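Local coordinates for protein histidine--tRNA ligase (Staphylococcus aureus, PDB 1QE0) that attaches histidine to its cognate tRNA in an ATP-dependent reaction, as a homodimeric class II aminoacyl-tRNA synthetase, at residues H158-N164 with A266-D272. Numbering follows the deposited sequence.
Sequences HLKLVIN and AFELMMD
The Phe267 ring meets Leu161 obliquely through the leucine's CD1, which also lies 3.9 Å from Phe267 CB. With chi1 at 75°, the ring is carried away from strand 159-164 and onto Leu144 and Val147 of helix 137-153, a place that suits a large flat apolar group. Close to the leucine methyl, Ile163 CG2 also packs on Phe267 CB, at 3.8 Å, while the rest of the isoleucine leads off toward helix 231-245. The carboxylate of Asp272 is another flat group: its OD1 receives Lys160 NZ at 3.0 Å on its syn lone pair, which faces OD2, and the lysine's CD and CE pass beside OD2. Asp272 O stands obliquely to the His158 ring. Bends at chi3 and chi4 turn the lysine across the aspartate at about a right angle, so a long, flexible cation reaches an acid two residues along the partner strand from its own pair, Met270.

The two strands are antiparallel neighbours in the large mixed sheet of the class II synthetase catalytic domain, with strand 280-290 on the far side of 266-272. Backbone bonds tie Lys160 to Met270, Val162 to Glu268 and Asn164 to Ala266, and Asp272 N gives a nearly straight one to His158 O; Val162 N to Glu268 O is 2.8 Å with an N-H...O angle of 161°, whereas Lys160 N to Met270 O is weak. Side chains alternate between the faces. Leu159, Leu161 and Ile163 share one with Phe267, Leu269 and Met271, where helix 137-153 packs against Leu161, Phe267 and Leu269, which fits the apolar character of this row. Here Leu269 CD2 reaches Leu159 CG at 3.7 Å. On the opposite face Val162 CG2 lies 3.9 Å from Met270 CG, in a row where the partly exposed Lys160, Glu268 and Met270 stand beside the buried Val162.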
loop_
_atom_site.group_PDB
_atom_site.type_symbol
_atom_site.label_atom_id
_atom_site.label_comp_id
_atom_site.label_asym_id
_atom_site.label_seq_id
_atom_site.Cartn_x
_atom_site.Cartn_y
_atom_site.Cartn_z
ATOM N N HIS A 158 15.053 -1.752 -20.292
ATOM C CA HIS A 158 15.339 -2.880 -21.179
ATOM C C HIS A 158 14.280 -3.959 -21.045
ATOM O O HIS A 158 14.564 -5.149 -20.860
ATOM C CB HIS A 158 16.795 -3.365 -21.009
ATOM C CG HIS A 158 17.811 -2.386 -21.539
ATOM N ND1 HIS A 158 17.467 -1.282 -22.300
ATOM C CD2 HIS A 158 19.165 -2.360 -21.453
ATOM C CE1 HIS A 158 18.556 -0.627 -22.660
ATOM N NE2 HIS A 158 19.597 -1.264 -22.159
ATOM N N LEU A 159 13.038 -3.480 -21.119
ATOM C CA LEU A 159 11.830 -4.299 -21.004
ATOM C C LEU A 159 11.555 -5.022 -22.306
ATOM O O LEU A 159 11.965 -4.572 -23.372
ATOM C CB LEU A 159 10.619 -3.427 -20.634
ATOM C CG LEU A 159 10.389 -3.116 -19.162
ATOM C CD1 LEU A 159 11.465 -3.784 -18.331
ATOM C CD2 LEU A 159 10.356 -1.616 -18.966
ATOM N N LYS A 160 10.789 -6.096 -22.219
ATOM C CA LYS A 160 10.483 -6.900 -23.383
ATOM C C LYS A 160 9.226 -7.707 -23.084
ATOM O O LYS A 160 9.239 -8.625 -22.257
ATOM C CB LYS A 160 11.731 -7.744 -23.676
ATOM C CG LYS A 160 11.600 -9.185 -24.079
ATOM C CD LYS A 160 12.919 -9.849 -23.686
ATOM C CE LYS A 160 13.811 -10.254 -24.857
ATOM N NZ LYS A 160 14.479 -9.143 -25.598
ATOM N N LEU A 161 8.121 -7.242 -23.666
ATOM C CA LEU A 161 6.797 -7.848 -23.497
ATOM C C LEU A 161 6.665 -9.050 -24.421
ATOM O O LEU A 161 6.888 -8.954 -25.607
ATOM C CB LEU A 161 5.695 -6.797 -23.763
ATOM C CG LEU A 161 4.172 -7.027 -23.729
ATOM C CD1 LEU A 161 3.838 -8.463 -23.473
ATOM C CD2 LEU A 161 3.524 -6.162 -22.682
ATOM N N VAL A 162 6.281 -10.174 -23.847
ATOM C CA VAL A 162 6.128 -11.414 -24.556
ATOM C C VAL A 162 4.702 -11.909 -24.352
ATOM O O VAL A 162 4.250 -12.064 -23.217
ATOM C CB VAL A 162 7.113 -12.422 -23.995
ATOM C CG1 VAL A 162 6.990 -13.732 -24.695
ATOM C CG2 VAL A 162 8.518 -11.874 -24.099
ATOM N N ILE A 163 3.997 -12.155 -25.458
ATOM C CA ILE A 163 2.601 -12.610 -25.435
ATOM C C ILE A 163 2.392 -13.896 -26.234
ATOM O O ILE A 163 3.249 -14.308 -26.993
ATOM C CB ILE A 163 1.668 -11.551 -26.026
ATOM C CG1 ILE A 163 1.968 -11.373 -27.495
ATOM C CG2 ILE A 163 1.868 -10.204 -25.345
ATOM C CD1 ILE A 163 1.057 -10.368 -28.151
ATOM N N ASN A 164 1.236 -14.512 -26.050
ATOM C CA ASN A 164 0.849 -15.738 -26.725
ATOM C C ASN A 164 -0.657 -15.921 -26.470
ATOM O O ASN A 164 -1.268 -15.208 -25.669
ATOM C CB ASN A 164 1.625 -16.962 -26.183
ATOM C CG ASN A 164 1.261 -18.274 -26.930
ATOM O OD1 ASN A 164 1.203 -19.384 -26.363
ATOM N ND2 ASN A 164 0.974 -18.123 -28.211
ATOM N N ALA A 266 -1.871 -14.417 -22.998
ATOM C CA ALA A 266 -0.947 -14.836 -21.967
ATOM C C ALA A 266 0.244 -13.947 -22.253
ATOM O O ALA A 266 0.511 -13.645 -23.411
ATOM C CB ALA A 266 -0.591 -16.284 -22.136
ATOM N N PHE A 267 0.861 -13.412 -21.204
ATOM C CA PHE A 267 1.997 -12.546 -21.395
ATOM C C PHE A 267 2.954 -12.582 -20.222
ATOM O O PHE A 267 2.635 -13.116 -19.152
ATOM C CB PHE A 267 1.560 -11.113 -21.706
ATOM C CG PHE A 267 1.056 -10.362 -20.518
ATOM C CD1 PHE A 267 -0.267 -10.499 -20.104
ATOM C CD2 PHE A 267 1.927 -9.558 -19.770
ATOM C CE1 PHE A 267 -0.723 -9.851 -18.961
ATOM C CE2 PHE A 267 1.482 -8.899 -18.615
ATOM C CZ PHE A 267 0.159 -9.051 -18.214
ATOM N N GLU A 268 4.132 -12.004 -20.450
ATOM C CA GLU A 268 5.186 -11.938 -19.472
ATOM C C GLU A 268 5.984 -10.731 -19.871
ATOM O O GLU A 268 6.190 -10.522 -21.065
ATOM C CB GLU A 268 6.032 -13.172 -19.587
ATOM C CG GLU A 268 6.035 -13.915 -18.306
ATOM C CD GLU A 268 6.770 -15.226 -18.381
ATOM O OE1 GLU A 268 6.257 -16.204 -17.788
ATOM O OE2 GLU A 268 7.856 -15.280 -19.010
ATOM N N LEU A 269 6.306 -9.863 -18.910
ATOM C CA LEU A 269 7.089 -8.661 -19.187
ATOM C C LEU A 269 8.461 -9.070 -18.737
ATOM O O LEU A 269 8.613 -9.688 -17.669
ATOM C CB LEU A 269 6.644 -7.467 -18.342
ATOM C CG LEU A 269 6.788 -6.078 -18.985
ATOM C CD1 LEU A 269 6.642 -4.991 -17.996
ATOM C CD2 LEU A 269 8.094 -5.917 -19.638
ATOM N N MET A 270 9.467 -8.803 -19.555
ATOM C CA MET A 270 10.792 -9.185 -19.128
ATOM C C MET A 270 11.851 -8.118 -19.260
ATOM O O MET A 270 11.706 -7.135 -19.992
ATOM C CB MET A 270 11.231 -10.540 -19.712
ATOM C CG MET A 270 10.247 -11.199 -20.661
ATOM S SD MET A 270 10.550 -12.961 -20.788
ATOM C CE MET A 270 10.184 -13.445 -19.142
ATOM N N MET A 271 12.827 -8.266 -18.374
ATOM C CA MET A 271 13.954 -7.379 -18.224
ATOM C C MET A 271 15.190 -8.088 -18.677
ATOM O O MET A 271 15.498 -9.214 -18.244
ATOM C CB MET A 271 14.084 -7.013 -16.734
ATOM C CG MET A 271 15.461 -6.574 -16.207
ATOM S SD MET A 271 15.698 -4.776 -16.117
ATOM C CE MET A 271 14.049 -4.194 -16.111
ATOM N N ASP A 272 15.854 -7.440 -19.612
ATOM C CA ASP A 272 17.101 -7.935 -20.134
ATOM C C ASP A 272 18.130 -7.234 -19.252
ATOM O O ASP A 272 18.271 -5.999 -19.313
ATOM C CB ASP A 272 17.298 -7.482 -21.591
ATOM C CG ASP A 272 16.354 -8.166 -22.563
ATOM O OD1 ASP A 272 15.812 -7.460 -23.454
ATOM O OD2 ASP A 272 16.186 -9.403 -22.451
#